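Local structure of hypothetical protein, haloacid dehalogenase-like hydrolase (Bacillus subtilis, 1NRW) at residues P115-G118 against R119-L122; T272-N275 against D276-G279; V280-M283 against M284-L288. The protein dephosphorylates five- and six-carbon sugar phosphates and nucleoside monophosphates in vitro, and FMN to a lesser extent, as a magnesium-dependent phosphatase of the HAD-like superfamily. All blocks are in the same frame, centred on the assembly; numbering follows the deposited sequence. Where two conformers were deposited one is given.

How the contacts relate
Followed from the N terminus, the chain first reaches contact 1, where the short loop after strand 112-114 turns into helix 118-132, beside the six-stranded sheet. Contact 2 comes much later and closes the loop between strand 270-271, at the edge of the eight-stranded sheet, and helix 279-286. Contact 3 follows at once on that helix and carries it to the C terminus. The three lie in series, so none nests in or crosses another. Contact 1 stands apart, its centre about 30 Å from that of contact 2, whereas contacts 2 and 3 touch: T272 OG1 lies 2.8 Å from H282 ND1, a probable hydrogen bond between loop and helix.

Contact 1. Residues P115-G118 against R119-L122; sequences PQNG and RELL
N117 turns its CG in between its own backbone N and carbonyl carbon (chi1 61°), while E120 carries CG anti to its carbonyl carbon (chi1 -63°), and the two side chains fold back toward each other's backbone. The result is a capping box at the start of helix 118-132. N117 is the N-cap residue: its OD1 accepts from E120 N at 2.9 Å, with the donor almost in line with the side-chain C=O. In return, N117 N gives its hydrogen to E120 OE1 over the same distance of 2.9 Å, meeting that oxygen from above the carboxylate plane. The amide and the carboxylate are stacked, their planes only 24° apart, although the two side chains cross at about a right angle.

As a worked example of helix initiation, the site illustrates how side-chain atoms serve backbone N-H groups that have no preceding turn to bond to. From L121 on, main-chain bonds take over: L121 N to N117 O at 2.9 Å, then L122 N to G118 O. The helix end would probably also stabilise the negative charge of E120.

Q116 crosses the E120 chain at about a right angle, its CG 3.4 Å from E120 OE1; the bend at chi2 then turns the amide. Its CB also faces the buried L121, whose CG lies 3.9 Å away; L121 continues inward onto E105 of strand 103-108 and Y149 of helix 138-150, tying the new helix to the six-stranded sheet and its neighbouring helix. Two waters also reach E120 OE1: one lies between it and P115 O, the other between it and Q116 OE1, 2.8 Å from each.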
# COMPACT_ATOMS: atom_id res chain seq x y z
N PRO A 115 -9.31 3.96 -16.61
CA PRO A 115 -10.39 3.97 -17.61
C PRO A 115 -11.62 3.21 -17.09
O PRO A 115 -12.65 3.16 -17.76
CB PRO A 115 -9.75 3.28 -18.80
CG PRO A 115 -8.91 2.23 -18.14
CD PRO A 115 -8.29 2.96 -16.96
N GLN A 116 -11.50 2.61 -15.91
CA GLN A 116 -12.60 1.84 -15.33
C GLN A 116 -13.75 2.70 -14.81
O GLN A 116 -13.56 3.87 -14.47
CB GLN A 116 -12.08 0.97 -14.18
CG GLN A 116 -11.61 -0.43 -14.58
CD GLN A 116 -10.60 -0.43 -15.70
OE1 GLN A 116 -10.93 -0.72 -16.85
NE2 GLN A 116 -9.36 -0.10 -15.38
N ASN A 117 -14.95 2.13 -14.77
CA ASN A 117 -16.10 2.86 -14.25
C ASN A 117 -16.25 2.59 -12.75
O ASN A 117 -15.47 1.84 -12.16
CB ASN A 117 -17.40 2.50 -15.01
CG ASN A 117 -17.78 1.03 -14.91
OD1 ASN A 117 -17.58 0.38 -13.88
ND2 ASN A 117 -18.36 0.50 -15.99
N GLY A 118 -17.26 3.21 -12.14
CA GLY A 118 -17.47 3.05 -10.71
C GLY A 118 -17.62 1.62 -10.21
O GLY A 118 -17.01 1.24 -9.21
N ARG A 119 -18.44 0.83 -10.90
CA ARG A 119 -18.65 -0.56 -10.50
C ARG A 119 -17.35 -1.35 -10.52
O ARG A 119 -17.05 -2.11 -9.60
CB ARG A 119 -19.67 -1.23 -11.44
CG ARG A 119 -19.84 -2.74 -11.20
CD ARG A 119 -20.34 -3.03 -9.80
NE ARG A 119 -21.63 -2.40 -9.56
CZ ARG A 119 -22.09 -2.06 -8.36
NH1 ARG A 119 -21.35 -2.29 -7.29
NH2 ARG A 119 -23.27 -1.47 -8.24
N GLU A 120 -16.58 -1.16 -11.59
CA GLU A 120 -15.32 -1.86 -11.75
C GLU A 120 -14.31 -1.45 -10.69
O GLU A 120 -13.61 -2.30 -10.14
CB GLU A 120 -14.78 -1.60 -13.16
CG GLU A 120 -15.73 -2.15 -14.22
CD GLU A 120 -15.50 -1.58 -15.61
OE1 GLU A 120 -14.77 -0.58 -15.75
OE2 GLU A 120 -16.08 -2.15 -16.56
N LEU A 121 -14.24 -0.15 -10.40
CA LEU A 121 -13.31 0.35 -9.39
C LEU A 121 -13.72 -0.15 -8.01
O LEU A 121 -12.86 -0.44 -7.16
CB LEU A 121 -13.26 1.88 -9.42
CG LEU A 121 -12.58 2.47 -10.66
CD1 LEU A 121 -12.81 3.97 -10.73
CD2 LEU A 121 -11.08 2.15 -10.62
N LEU A 122 -15.02 -0.28 -7.77
CA LEU A 122 -15.49 -0.77 -6.48
C LEU A 122 -15.12 -2.25 -6.35
O LEU A 122 -14.81 -2.72 -5.25
CB LEU A 122 -17.01 -0.61 -6.34
CG LEU A 122 -17.60 -0.98 -4.98
CD1 LEU A 122 -16.99 -0.10 -3.90
CD2 LEU A 122 -19.11 -0.80 -5.00
O HOH W 1 -14.79 1.11 -18.08
O HOH W 2 -13.36 -1.35 -18.04

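Contact 2. Residues T272-N275 against D276-G279; sequences TLTN and DEHG
T272 reaches across to G279 with every atom of its side chain. Its CB stands 3.7 Å from G279 O. Of the two branches, CG2 skirts the same peptide group at 3.6 Å from G279 O, while OG1, set opposite the backbone N by chi1 of -173°, donates a hydrogen bond of 2.8 Å to G279 O from slightly outside the carbonyl plane. This hydroxyl oxygen has a second partner in H282 ND1, on the helix that follows.

Next along the chain, L273 turns its side chain over the loop and lays CD1 against E277 O at 3.6 Å. Its own carbonyl oxygen receives a CA-H...O contact from G279 CA at 3.5 Å; the two backbones can come this close because G279 has no beta carbon; one there would collide with L273 O.

The fold of the loop rests on paired backbone bonds. G279 N reaches back to T274 O, enclosing the bond from H278 N to N275 O, and H278 between them takes up a left-handed conformation (phi 62°): this is a Schellman motif, here joining strand 270-271 to helix 279-286 at the edge of the HAD core. H278 then serves as the N-cap residue of that helix. T274 backs the turn with its hydroxyl as well, for OG1 accepts from E277 N at 3.2 Å, and the same N-H makes a weak bond to T274 O.

N275 and D276 run alongside each other in a common direction, with amide and carboxylate planes 13° apart. Each is held from outside the loop: N275 OD1 accepts from N133 ND2, N275 ND2 donates to L16 O, and D276 OD1 takes the backbone N-H of S18.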
# COMPACT_ATOMS: atom_id res chain seq x y z
N THR A 272 0.83 -10.65 15.85
CA THR A 272 -0.08 -9.93 16.72
C THR A 272 -1.53 -10.31 16.42
O THR A 272 -1.79 -11.26 15.68
CB THR A 272 0.14 -8.40 16.57
OG1 THR A 272 -0.63 -7.69 17.55
CG2 THR A 272 -0.25 -7.92 15.17
N LEU A 273 -2.48 -9.59 17.03
CA LEU A 273 -3.90 -9.87 16.84
C LEU A 273 -4.35 -9.43 15.44
O LEU A 273 -3.57 -8.85 14.69
CB LEU A 273 -4.72 -9.12 17.90
CG LEU A 273 -4.20 -9.29 19.34
CD1 LEU A 273 -5.07 -8.50 20.31
CD2 LEU A 273 -4.20 -10.77 19.71
N THR A 274 -5.60 -9.71 15.09
CA THR A 274 -6.11 -9.30 13.78
C THR A 274 -6.27 -7.78 13.75
O THR A 274 -6.28 -7.12 14.79
CB THR A 274 -7.49 -9.91 13.46
OG1 THR A 274 -8.46 -9.41 14.39
CG2 THR A 274 -7.43 -11.42 13.55
N ASN A 275 -6.43 -7.22 12.55
CA ASN A 275 -6.60 -5.78 12.45
C ASN A 275 -7.83 -5.34 13.24
O ASN A 275 -7.80 -4.31 13.91
CB ASN A 275 -6.69 -5.33 10.98
CG ASN A 275 -7.79 -6.03 10.20
OD1 ASN A 275 -8.20 -7.15 10.51
ND2 ASN A 275 -8.27 -5.37 9.14
N ASP A 276 -8.90 -6.12 13.16
CA ASP A 276 -10.14 -5.79 13.87
C ASP A 276 -10.00 -5.82 15.39
O ASP A 276 -10.72 -5.11 16.11
CB ASP A 276 -11.27 -6.72 13.43
CG ASP A 276 -11.78 -6.40 12.04
OD1 ASP A 276 -11.34 -5.37 11.47
OD2 ASP A 276 -12.61 -7.16 11.51
N GLU A 277 -9.07 -6.64 15.89
CA GLU A 277 -8.84 -6.74 17.32
C GLU A 277 -7.73 -5.78 17.77
O GLU A 277 -7.14 -5.96 18.83
CB GLU A 277 -8.47 -8.18 17.70
CG GLU A 277 -9.62 -9.16 17.54
CD GLU A 277 -10.75 -8.91 18.52
OE1 GLU A 277 -11.86 -9.42 18.29
OE2 GLU A 277 -10.53 -8.20 19.52
N HIS A 278 -7.47 -4.77 16.95
CA HIS A 278 -6.45 -3.77 17.24
C HIS A 278 -5.04 -4.33 17.34
O HIS A 278 -4.28 -3.99 18.26
CB HIS A 278 -6.82 -3.03 18.53
CG HIS A 278 -8.27 -2.67 18.61
ND1 HIS A 278 -9.11 -3.16 19.59
CD2 HIS A 278 -9.05 -1.93 17.78
CE1 HIS A 278 -10.34 -2.74 19.36
NE2 HIS A 278 -10.33 -1.99 18.27
N GLY A 279 -4.68 -5.17 16.38
CA GLY A 279 -3.35 -5.78 16.36
C GLY A 279 -2.22 -4.77 16.41
O GLY A 279 -1.19 -5.01 17.05

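Contact 3. Residues V280-M283 against M284-L288; sequences VAHM and MKHLL. With PO4 (phosphate ion), chain C.
H282 and H286, one turn apart, meet on the C-terminal helix 279-286, which flanks the eight-stranded Rossmann-like sheet of the HAD core. The inner face is closely packed. M283, a selenomethionine, runs its chain outward, leaning slightly back toward the start of the helix, and the tail residues fold against it, L288 CG 3.9 Å from its CG and L287 CD1 4.1 Å from its CB; beyond them, I7 and V255 of the sheet cover the same side. M284, also a selenomethionine, runs alongside M283 and reaches I7, A29 and A33. M283 O takes the backbone N-H of L287 at 3.0 Å and, weakly, that of L288.

H282 marks the passage from this interior to the surface. With CG anti to the backbone N (chi1 171°), its imidazole projects outward from the helix, and H286 CB, one turn on, sits over one ring face, 4.0 Å from the centroid, in a CH-pi contact. The two rings are oblique to each other. L287 CG approaches the H282 ring as well, and H282 ND1 is bonded to T272 OG1 in the preceding loop. Placing an alanine at H282 would probably leave H286 CB without the ring it rests on and rob T272 OG1 of its imidazole partner, loosening the tie between loop and helix.

The outer side is more sparsely packed and largely polar. There K285 and H286, both assigned to phosphate binding, hold a phosphate ion that probably came from the crystallisation liquor. K285 bends at chi3, and its NZ bonds phosphate O2 at 2.9 Å, with a weak second bond to O4. H286 meets the same oxygen at its ring edge: NE2 donates in the ring plane to phosphate O2 at 2.6 Å, nearly straight at 163°.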
# COMPACT_ATOMS: atom_id res chain seq x y z
N VAL A 280 -2.38 -3.64 15.74
CA VAL A 280 -1.32 -2.63 15.75
C VAL A 280 -1.11 -2.12 17.18
O VAL A 280 0.04 -2.00 17.64
CB VAL A 280 -1.64 -1.46 14.79
CG1 VAL A 280 -0.62 -0.36 14.96
CG2 VAL A 280 -1.62 -1.97 13.35
N ALA A 281 -2.19 -1.83 17.89
CA ALA A 281 -2.07 -1.37 19.27
C ALA A 281 -1.44 -2.47 20.14
O ALA A 281 -0.56 -2.20 20.96
CB ALA A 281 -3.44 -0.98 19.82
N HIS A 282 -1.88 -3.71 19.95
CA HIS A 282 -1.34 -4.83 20.72
C HIS A 282 0.17 -4.94 20.51
O HIS A 282 0.92 -5.15 21.46
CB HIS A 282 -2.01 -6.16 20.32
CG HIS A 282 -1.36 -7.37 20.93
ND1 HIS A 282 -0.33 -8.04 20.31
CD2 HIS A 282 -1.57 -7.99 22.11
CE1 HIS A 282 0.08 -9.03 21.09
NE2 HIS A 282 -0.66 -9.02 22.19
N MSE A 283 0.61 -4.79 19.27
CA MSE A 283 2.04 -4.86 18.98
C MSE A 283 2.79 -3.76 19.73
O MSE A 283 3.82 -4.00 20.34
CB MSE A 283 2.29 -4.71 17.49
CG MSE A 283 3.76 -4.56 17.15
SE MSE A 283 4.00 -3.88 15.38
CE MSE A 283 3.15 -2.16 15.62
N MSE A 284 2.26 -2.54 19.67
CA MSE A 284 2.89 -1.41 20.34
C MSE A 284 3.09 -1.62 21.83
O MSE A 284 4.15 -1.28 22.38
CB MSE A 284 2.06 -0.14 20.14
CG MSE A 284 2.03 0.36 18.72
SE MSE A 284 3.77 0.97 18.21
CE MSE A 284 4.58 -0.73 17.83
N LYS A 285 2.08 -2.17 22.48
CA LYS A 285 2.13 -2.38 23.92
C LYS A 285 2.64 -3.72 24.39
O LYS A 285 3.17 -3.82 25.50
CB LYS A 285 0.73 -2.17 24.51
CG LYS A 285 0.13 -0.79 24.22
CD LYS A 285 -1.23 -0.61 24.89
CE LYS A 285 -2.26 -1.58 24.34
NZ LYS A 285 -3.60 -1.34 24.94
N HIS A 286 2.52 -4.75 23.56
CA HIS A 286 2.90 -6.09 23.98
C HIS A 286 3.86 -6.91 23.12
O HIS A 286 4.00 -8.11 23.37
CB HIS A 286 1.61 -6.89 24.22
CG HIS A 286 0.70 -6.26 25.23
ND1 HIS A 286 1.02 -6.17 26.57
CD2 HIS A 286 -0.49 -5.63 25.09
CE1 HIS A 286 0.06 -5.52 27.21
NE2 HIS A 286 -0.87 -5.18 26.33
N LEU A 287 4.53 -6.29 22.15
CA LEU A 287 5.47 -7.03 21.32
C LEU A 287 6.80 -6.32 21.07
O LEU A 287 7.79 -6.96 20.71
CB LEU A 287 4.85 -7.36 19.96
CG LEU A 287 3.71 -8.38 19.95
CD1 LEU A 287 3.19 -8.54 18.52
CD2 LEU A 287 4.20 -9.73 20.50
N LEU A 288 6.83 -5.01 21.24
CA LEU A 288 8.06 -4.27 21.01
C LEU A 288 8.69 -3.75 22.29
O LEU A 288 8.06 -3.90 23.36
CB LEU A 288 7.78 -3.10 20.06
CG LEU A 288 7.16 -3.47 18.71
CD1 LEU A 288 7.19 -2.26 17.80
CD2 LEU A 288 7.93 -4.61 18.06
OXT LEU A 288 9.82 -3.21 22.21
P PO4 C . -4.26 -4.02 27.26
O1 PO4 C . -3.93 -4.96 28.35
O2 PO4 C . -3.06 -3.80 26.41
O3 PO4 C . -5.35 -4.59 26.43
O4 PO4 C . -4.70 -2.72 27.83